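Side-chain contacts in monomethylamine methyltransferase MtmB1 (Methanosarcina barkeri, PDB 1NTH), which transfers the methyl group of monomethylamine to the corrinoid cofactor of its partner protein MtmC, an early step of methanogenesis from methylamine: residues 339-344 against 437-442; 383-388 against 445-450. All coordinates share one frame; numbering follows the deposited sequence. Where two conformers were deposited one is given.

Both contacts fix the C-terminal helix 438-454 to the outer layer of the TIM barrel. Contact 1 (339-344 with 437-442) holds the first turn of that helix against the loop leading into helix 343-359; contact 2 (383-388 with 445-450), further along, sets its middle beside helix 380-393. Their centres lie about 10 Å apart, and they meet directly in the salt bridge of E343 OE1 and K450 NZ, 2.7 Å long, which ties the start of helix 343-359 to the C-terminal helix. The contact centres lie about 24 and 20 Å from the centre of the chain, on the same side of it, consistent with packing on the outside of the barrel.

Contact 1 of 2, residues 339-344 against 437-442; sequences GPCTEM and TEEYMQ
At the start of the C-terminal helix 438-454, Y440 lays its ring against C341 in the loop before helix 343-359. C341 CA stands 3.6 Å from the centroid of the Y440 ring, only 18° off the ring normal, a CH-pi contact displaced toward the rim. The thiol adds a Cys sulfur-aromatic contact: with SG anti to the backbone N (chi1 -157°), C341 SG lies over the face at 4.2 Å from the centroid of the Y440 ring. A small, polarisable cysteine suits a place this close to an aromatic face. The N-termini of a barrel helix, 343-359, and of the C-terminal helix come together here, each with a threonine N-cap. T437 OG1 accepts from Y440 N (3.3 Å), while T342 OG1, which caps C345 N, also donates to G339 O (2.7 Å). Beyond the ring, Y440 OH lies 3.2 Å from C341 N; its hydrogen-bond partner is E382 OE2, on helix 380-393. With an alanine here in place of Y440, C341 is likely to lose its aromatic cover, and E382 the hydroxyl it is bonded to. E439, in extended form, runs alongside the thiol, its OE2 3.4 Å from C341 SG, and the same oxygen forms a salt bridge with K423.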
ATOM      1  N   GLY A 339     -44.492   0.045  -1.645  1.00 22.28           N
ATOM      2  CA  GLY A 339     -43.382  -0.453  -2.436  1.00 21.66           C
ATOM      3  C   GLY A 339     -42.952   0.511  -3.525  1.00 21.60           C
ATOM      4  O   GLY A 339     -43.594   1.541  -3.736  1.00 22.01           O
ATOM      5  N   PRO A 340     -41.864   0.196  -4.244  1.00 21.31           N
ATOM      6  CA  PRO A 340     -41.350   1.047  -5.318  1.00 21.19           C
ATOM      7  C   PRO A 340     -42.355   1.330  -6.427  1.00 22.36           C
ATOM      8  O   PRO A 340     -43.280   0.551  -6.664  1.00 23.19           O
ATOM      9  CB  PRO A 340     -40.145   0.262  -5.840  1.00 21.39           C
ATOM     10  CG  PRO A 340     -39.697  -0.504  -4.647  1.00 20.83           C
ATOM     11  CD  PRO A 340     -41.002  -0.984  -4.066  1.00 21.43           C
ATOM     12  N   CYS A 341     -42.143   2.452  -7.104  1.00 23.17           N
ATOM     13  CA  CYS A 341     -42.976   2.888  -8.215  1.00 24.19           C
ATOM     14  C   CYS A 341     -44.417   3.187  -7.813  1.00 24.24           C
ATOM     15  O   CYS A 341     -45.354   2.908  -8.562  1.00 24.66           O
ATOM     16  CB  CYS A 341     -42.946   1.848  -9.339  1.00 25.19           C
ATOM     17  SG  CYS A 341     -43.360   2.521 -10.971  1.00 28.17           S
ATOM     18  N   THR A 342     -44.583   3.744  -6.619  1.00 23.55           N
ATOM     19  CA  THR A 342     -45.896   4.142  -6.130  1.00 22.72           C
ATOM     20  C   THR A 342     -45.718   5.521  -5.517  1.00 23.75           C
ATOM     21  O   THR A 342     -44.668   5.829  -4.943  1.00 22.58           O
ATOM     22  CB  THR A 342     -46.462   3.183  -5.054  1.00 22.90           C
ATOM     23  OG1 THR A 342     -45.689   3.286  -3.852  1.00 23.98           O
ATOM     24  CG2 THR A 342     -46.451   1.747  -5.558  1.00 23.23           C
ATOM     25  N   GLU A 343     -46.738   6.359  -5.648  1.00 23.11           N
ATOM     26  CA  GLU A 343     -46.669   7.704  -5.111  1.00 23.79           C
ATOM     27  C   GLU A 343     -46.546   7.697  -3.592  1.00 23.20           C
ATOM     28  O   GLU A 343     -45.809   8.504  -3.020  1.00 22.63           O
ATOM     29  CB  GLU A 343     -47.906   8.496  -5.527  1.00 26.24           C
ATOM     30  CG  GLU A 343     -47.813   9.978  -5.226  1.00 28.85           C
ATOM     31  CD  GLU A 343     -49.025  10.740  -5.718  1.00 30.92           C
ATOM     32  OE1 GLU A 343     -50.108  10.589  -5.115  1.00 33.06           O
ATOM     33  OE2 GLU A 343     -48.895  11.481  -6.714  1.00 31.39           O
ATOM     34  N   MET A 344     -47.248   6.778  -2.936  1.00 22.60           N
ATOM     35  CA  MET A 344     -47.196   6.719  -1.482  1.00 22.96           C
ATOM     36  C   MET A 344     -45.783   6.474  -0.963  1.00 22.45           C
ATOM     37  O   MET A 344     -45.347   7.126  -0.015  1.00 21.82           O
ATOM     38  CB  MET A 344     -48.127   5.634  -0.939  1.00 23.30           C
ATOM     39  CG  MET A 344     -48.231   5.667   0.578  1.00 25.38           C
ATOM     40  SD  MET A 344     -49.435   4.511   1.245  1.00 26.27           S
ATOM     41  CE  MET A 344     -48.924   4.411   2.968  1.00 25.59           C
ATOM     42  N   THR A 437     -38.079   3.163 -15.658  1.00 22.14           N
ATOM     43  CA  THR A 437     -39.043   3.171 -16.753  1.00 23.92           C
ATOM     44  C   THR A 437     -39.737   4.525 -16.781  1.00 24.56           C
ATOM     45  O   THR A 437     -39.690   5.275 -15.805  1.00 24.70           O
ATOM     46  CB  THR A 437     -40.125   2.086 -16.566  1.00 22.75           C
ATOM     47  OG1 THR A 437     -40.785   2.281 -15.308  1.00 23.87           O
ATOM     48  CG2 THR A 437     -39.506   0.696 -16.602  1.00 24.67           C
ATOM     49  N   GLU A 438     -40.379   4.841 -17.898  1.00 26.05           N
ATOM     50  CA  GLU A 438     -41.093   6.105 -18.012  1.00 27.69           C
ATOM     51  C   GLU A 438     -42.212   6.123 -16.977  1.00 26.54           C
ATOM     52  O   GLU A 438     -42.566   7.176 -16.448  1.00 26.93           O
ATOM     53  CB  GLU A 438     -41.671   6.263 -19.421  1.00 30.58           C
ATOM     54  CG  GLU A 438     -40.631   6.597 -20.480  0.50 33.13           C
ATOM     55  CD  GLU A 438     -41.202   6.575 -21.883  0.50 35.26           C
ATOM     56  OE1 GLU A 438     -42.421   6.810 -22.033  0.50 37.12           O
ATOM     57  OE2 GLU A 438     -40.432   6.335 -22.838  0.50 36.60           O
ATOM     58  N   GLU A 439     -42.759   4.947 -16.689  1.00 26.02           N
ATOM     59  CA  GLU A 439     -43.826   4.826 -15.705  1.00 27.25           C
ATOM     60  C   GLU A 439     -43.353   5.361 -14.356  1.00 26.75           C
ATOM     61  O   GLU A 439     -44.038   6.161 -13.721  1.00 26.02           O
ATOM     62  CB  GLU A 439     -44.243   3.365 -15.543  1.00 30.62           C
ATOM     63  CG  GLU A 439     -45.388   3.159 -14.563  1.00 36.57           C
ATOM     64  CD  GLU A 439     -45.617   1.698 -14.228  1.00 40.42           C
ATOM     65  OE1 GLU A 439     -45.677   0.871 -15.162  1.00 44.04           O
ATOM     66  OE2 GLU A 439     -45.745   1.373 -13.027  1.00 44.12           O
ATOM     67  N   TYR A 440     -42.179   4.918 -13.920  1.00 25.40           N
ATOM     68  CA  TYR A 440     -41.648   5.364 -12.637  1.00 23.40           C
ATOM     69  C   TYR A 440     -41.379   6.865 -12.665  1.00 22.06           C
ATOM     70  O   TYR A 440     -41.667   7.577 -11.704  1.00 21.95           O
ATOM     71  CB  TYR A 440     -40.350   4.621 -12.291  1.00 22.48           C
ATOM     72  CG  TYR A 440     -40.102   4.506 -10.797  1.00 21.53           C
ATOM     73  CD1 TYR A 440     -40.669   5.417  -9.903  1.00 21.98           C
ATOM     74  CD2 TYR A 440     -39.312   3.480 -10.275  1.00 21.69           C
ATOM     75  CE1 TYR A 440     -40.464   5.310  -8.528  1.00 22.27           C
ATOM     76  CE2 TYR A 440     -39.098   3.364  -8.894  1.00 20.56           C
ATOM     77  CZ  TYR A 440     -39.679   4.280  -8.032  1.00 22.26           C
ATOM     78  OH  TYR A 440     -39.497   4.164  -6.672  1.00 22.92           O
ATOM     79  N   MET A 441     -40.821   7.348 -13.767  1.00 22.82           N
ATOM     80  CA  MET A 441     -40.525   8.766 -13.893  1.00 23.32           C
ATOM     81  C   MET A 441     -41.793   9.605 -13.751  1.00 24.21           C
ATOM     82  O   MET A 441     -41.770  10.682 -13.156  1.00 22.59           O
ATOM     83  CB  MET A 441     -39.845   9.038 -15.234  1.00 24.33           C
ATOM     84  CG  MET A 441     -38.441   8.453 -15.316  1.00 25.59           C
ATOM     85  SD  MET A 441     -37.733   8.499 -16.969  1.00 29.82           S
ATOM     86  CE  MET A 441     -37.436  10.238 -17.160  1.00 27.60           C
ATOM     87  N   GLN A 442     -42.901   9.100 -14.286  1.00 24.47           N
ATOM     88  CA  GLN A 442     -44.174   9.810 -14.201  1.00 26.40           C
ATOM     89  C   GLN A 442     -44.682   9.815 -12.762  1.00 25.35           C
ATOM     90  O   GLN A 442     -45.210  10.821 -12.287  1.00 25.21           O
ATOM     91  CB  GLN A 442     -45.212   9.156 -15.118  1.00 28.59           C
ATOM     92  CG  GLN A 442     -44.933   9.330 -16.605  1.00 33.11           C
ATOM     93  CD  GLN A 442     -45.945   8.609 -17.478  0.50 33.61           C
ATOM     94  OE1 GLN A 442     -47.055   8.307 -17.042  0.50 35.11           O
ATOM     95  NE2 GLN A 442     -45.568   8.342 -18.724  0.50 35.27           N
TER

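Contact 2 of 2, residues 383-388 against 445-450; sequences ARMMGE and DGARKK
A salt bridge between E388 and R448 carries the polar half of this helix pair. R448 NH2 donates to E388 OE2 at 2.9 Å, and R448 NE makes a second, weak bond to E388 OE1 at 3.3 Å. The two side chains cross at about a right angle, yet their flat ends are nearly parallel, the carboxylate and guanidinium planes 20° apart. The fit is not coplanar, for NH2 meets OE2 from above the carboxylate plane. Arginine suits the place because its chain, extended from CG to NE, spans the gap and still offers two N-H groups along one edge. E388 sends a shorter, bent chain to meet it. Each carboxylate oxygen has a further partner: E388 OE1 is hydrogen-bonded to Y444 OH, and E388 OE2 forms a salt bridge with R391. This buried carboxylate is thus held on both oxygens, and the two arginines would probably stabilise its negative charge.

The apolar part rests on M385. It leaves its helix with CG anti to the backbone N (chi1 -176°), then bends at chi2 and chi3, which brings the methyl M385 CE 4.0 Å from A447 CB. M385 CE also lies 4.1 Å from R448 N. A long, flexible methionine can bridge axes 11.9 Å apart, while the small A447 lets the methyl come close to the facing helix.

Helices 380-393 and 438-454 run in nearly the same direction here, at 21°, and helix 343-359 packs against both, its L346 touching M385 and A447. Helices 343-359 and 380-393 follow strands 330-333 and 363-366 and belong to the helical layer around the parallel barrel strands; helix 438-454 packs against their outward side.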
ATOM      1  N   ALA A 383     -34.162   6.737  -3.365  1.00 17.01           N
ATOM      2  CA  ALA A 383     -33.047   7.467  -2.772  1.00 16.61           C
ATOM      3  C   ALA A 383     -32.912   8.836  -3.432  1.00 16.70           C
ATOM      4  O   ALA A 383     -32.503   9.806  -2.793  1.00 16.15           O
ATOM      5  CB  ALA A 383     -31.749   6.673  -2.934  1.00 17.03           C
ATOM      6  N   ARG A 384     -33.245   8.917  -4.718  1.00 17.27           N
ATOM      7  CA  ARG A 384     -33.168  10.192  -5.417  1.00 17.57           C
ATOM      8  C   ARG A 384     -34.151  11.173  -4.777  1.00 17.85           C
ATOM      9  O   ARG A 384     -33.820  12.333  -4.543  1.00 17.33           O
ATOM     10  CB  ARG A 384     -33.511  10.028  -6.903  1.00 17.85           C
ATOM     11  CG  ARG A 384     -33.437  11.338  -7.679  1.00 19.03           C
ATOM     12  CD  ARG A 384     -34.131  11.246  -9.029  1.00 19.46           C
ATOM     13  NE  ARG A 384     -33.488  10.297  -9.932  1.00 19.52           N
ATOM     14  CZ  ARG A 384     -33.893  10.064 -11.176  1.00 20.77           C
ATOM     15  NH1 ARG A 384     -34.942  10.717 -11.663  1.00 21.13           N
ATOM     16  NH2 ARG A 384     -33.253   9.183 -11.933  1.00 19.91           N
ATOM     17  N   MET A 385     -35.364  10.702  -4.493  1.00 17.74           N
ATOM     18  CA  MET A 385     -36.367  11.564  -3.880  1.00 18.75           C
ATOM     19  C   MET A 385     -35.908  11.975  -2.486  1.00 18.49           C
ATOM     20  O   MET A 385     -36.038  13.136  -2.094  1.00 17.12           O
ATOM     21  CB  MET A 385     -37.714  10.845  -3.792  1.00 20.41           C
ATOM     22  CG  MET A 385     -38.844  11.722  -3.256  1.00 23.01           C
ATOM     23  SD  MET A 385     -39.196  13.160  -4.310  1.00 27.04           S
ATOM     24  CE  MET A 385     -40.301  12.424  -5.507  1.00 24.75           C
ATOM     25  N   MET A 386     -35.368  11.015  -1.741  1.00 17.93           N
ATOM     26  CA  MET A 386     -34.879  11.274  -0.392  1.00 18.52           C
ATOM     27  C   MET A 386     -33.859  12.412  -0.443  1.00 17.71           C
ATOM     28  O   MET A 386     -33.895  13.332   0.377  1.00 18.05           O
ATOM     29  CB  MET A 386     -34.245   9.997   0.180  1.00 19.54           C
ATOM     30  CG  MET A 386     -33.721  10.113   1.604  1.00 21.19           C
ATOM     31  SD  MET A 386     -33.098   8.529   2.241  1.00 22.18           S
ATOM     32  CE  MET A 386     -31.530   8.397   1.376  1.00 21.92           C
ATOM     33  N   GLY A 387     -32.970  12.358  -1.433  1.00 17.20           N
ATOM     34  CA  GLY A 387     -31.952  13.383  -1.579  1.00 16.41           C
ATOM     35  C   GLY A 387     -32.472  14.737  -2.033  1.00 17.65           C
ATOM     36  O   GLY A 387     -32.063  15.768  -1.501  1.00 18.59           O
ATOM     37  N   GLU A 388     -33.367  14.749  -3.019  1.00 17.21           N
ATOM     38  CA  GLU A 388     -33.916  16.013  -3.510  1.00 17.62           C
ATOM     39  C   GLU A 388     -34.707  16.725  -2.422  1.00 17.00           C
ATOM     40  O   GLU A 388     -34.639  17.948  -2.283  1.00 17.37           O
ATOM     41  CB  GLU A 388     -34.821  15.780  -4.722  1.00 19.61           C
ATOM     42  CG  GLU A 388     -34.069  15.514  -6.012  1.00 22.72           C
ATOM     43  CD  GLU A 388     -34.787  16.082  -7.222  1.00 24.36           C
ATOM     44  OE1 GLU A 388     -35.759  15.456  -7.698  1.00 25.95           O
ATOM     45  OE2 GLU A 388     -34.382  17.170  -7.687  1.00 26.73           O
ATOM     46  N   ASP A 445     -42.682  12.337 -10.833  1.00 23.34           N
ATOM     47  CA  ASP A 445     -43.128  13.697 -11.111  1.00 25.19           C
ATOM     48  C   ASP A 445     -44.398  14.037 -10.342  1.00 25.11           C
ATOM     49  O   ASP A 445     -44.532  15.137  -9.808  1.00 25.67           O
ATOM     50  CB  ASP A 445     -43.384  13.894 -12.606  1.00 27.38           C
ATOM     51  CG  ASP A 445     -42.119  13.819 -13.425  1.00 31.69           C
ATOM     52  OD1 ASP A 445     -41.055  14.217 -12.906  1.00 32.78           O
ATOM     53  OD2 ASP A 445     -42.190  13.378 -14.593  1.00 33.96           O
ATOM     54  N   GLY A 446     -45.328  13.090 -10.293  1.00 25.24           N
ATOM     55  CA  GLY A 446     -46.572  13.320  -9.586  1.00 25.35           C
ATOM     56  C   GLY A 446     -46.351  13.599  -8.114  1.00 26.47           C
ATOM     57  O   GLY A 446     -46.961  14.506  -7.546  1.00 26.45           O
ATOM     58  N   ALA A 447     -45.473  12.817  -7.495  1.00 25.08           N
ATOM     59  CA  ALA A 447     -45.177  12.984  -6.077  1.00 24.39           C
ATOM     60  C   ALA A 447     -44.476  14.315  -5.826  1.00 23.33           C
ATOM     61  O   ALA A 447     -44.789  15.024  -4.869  1.00 23.87           O
ATOM     62  CB  ALA A 447     -44.303  11.830  -5.591  1.00 23.88           C
ATOM     63  N   ARG A 448     -43.530  14.652  -6.696  1.00 24.42           N
ATOM     64  CA  ARG A 448     -42.781  15.894  -6.568  1.00 25.21           C
ATOM     65  C   ARG A 448     -43.728  17.086  -6.652  1.00 25.82           C
ATOM     66  O   ARG A 448     -43.592  18.055  -5.904  1.00 25.47           O
ATOM     67  CB  ARG A 448     -41.734  15.984  -7.679  1.00 28.17           C
ATOM     68  CG  ARG A 448     -40.586  16.938  -7.402  1.00 32.53           C
ATOM     69  CD  ARG A 448     -39.670  17.001  -8.615  1.00 35.89           C
ATOM     70  NE  ARG A 448     -38.326  17.482  -8.301  1.00 37.90           N
ATOM     71  CZ  ARG A 448     -37.815  18.625  -8.746  1.00 38.75           C
ATOM     72  NH1 ARG A 448     -38.537  19.417  -9.528  1.00 39.48           N
ATOM     73  NH2 ARG A 448     -36.573  18.963  -8.428  1.00 39.39           N
ATOM     74  N   LYS A 449     -44.689  17.005  -7.567  1.00 25.83           N
ATOM     75  CA  LYS A 449     -45.658  18.079  -7.748  1.00 26.80           C
ATOM     76  C   LYS A 449     -46.463  18.318  -6.475  1.00 25.91           C
ATOM     77  O   LYS A 449     -46.704  19.462  -6.092  1.00 26.79           O
ATOM     78  CB  LYS A 449     -46.602  17.750  -8.909  1.00 28.71           C
ATOM     79  CG  LYS A 449     -47.693  18.791  -9.140  1.00 33.48           C
ATOM     80  CD  LYS A 449     -47.106  20.177  -9.362  1.00 36.54           C
ATOM     81  CE  LYS A 449     -48.202  21.221  -9.522  1.00 40.17           C
ATOM     82  NZ  LYS A 449     -49.074  20.928 -10.693  1.00 42.23           N
ATOM     83  N   LYS A 450     -46.875  17.238  -5.818  1.00 25.45           N
ATOM     84  CA  LYS A 450     -47.644  17.361  -4.587  1.00 25.58           C
ATOM     85  C   LYS A 450     -46.816  18.009  -3.487  1.00 25.71           C
ATOM     86  O   LYS A 450     -47.337  18.777  -2.678  1.00 25.22           O
ATOM     87  CB  LYS A 450     -48.149  15.991  -4.130  1.00 26.68           C
ATOM     88  CG  LYS A 450     -49.247  15.435  -5.022  1.00 29.16           C
ATOM     89  CD  LYS A 450     -49.905  14.204  -4.424  1.00 29.90           C
ATOM     90  CE  LYS A 450     -51.056  13.736  -5.302  1.00 31.81           C
ATOM     91  NZ  LYS A 450     -51.804  12.603  -4.696  1.00 33.73           N
TER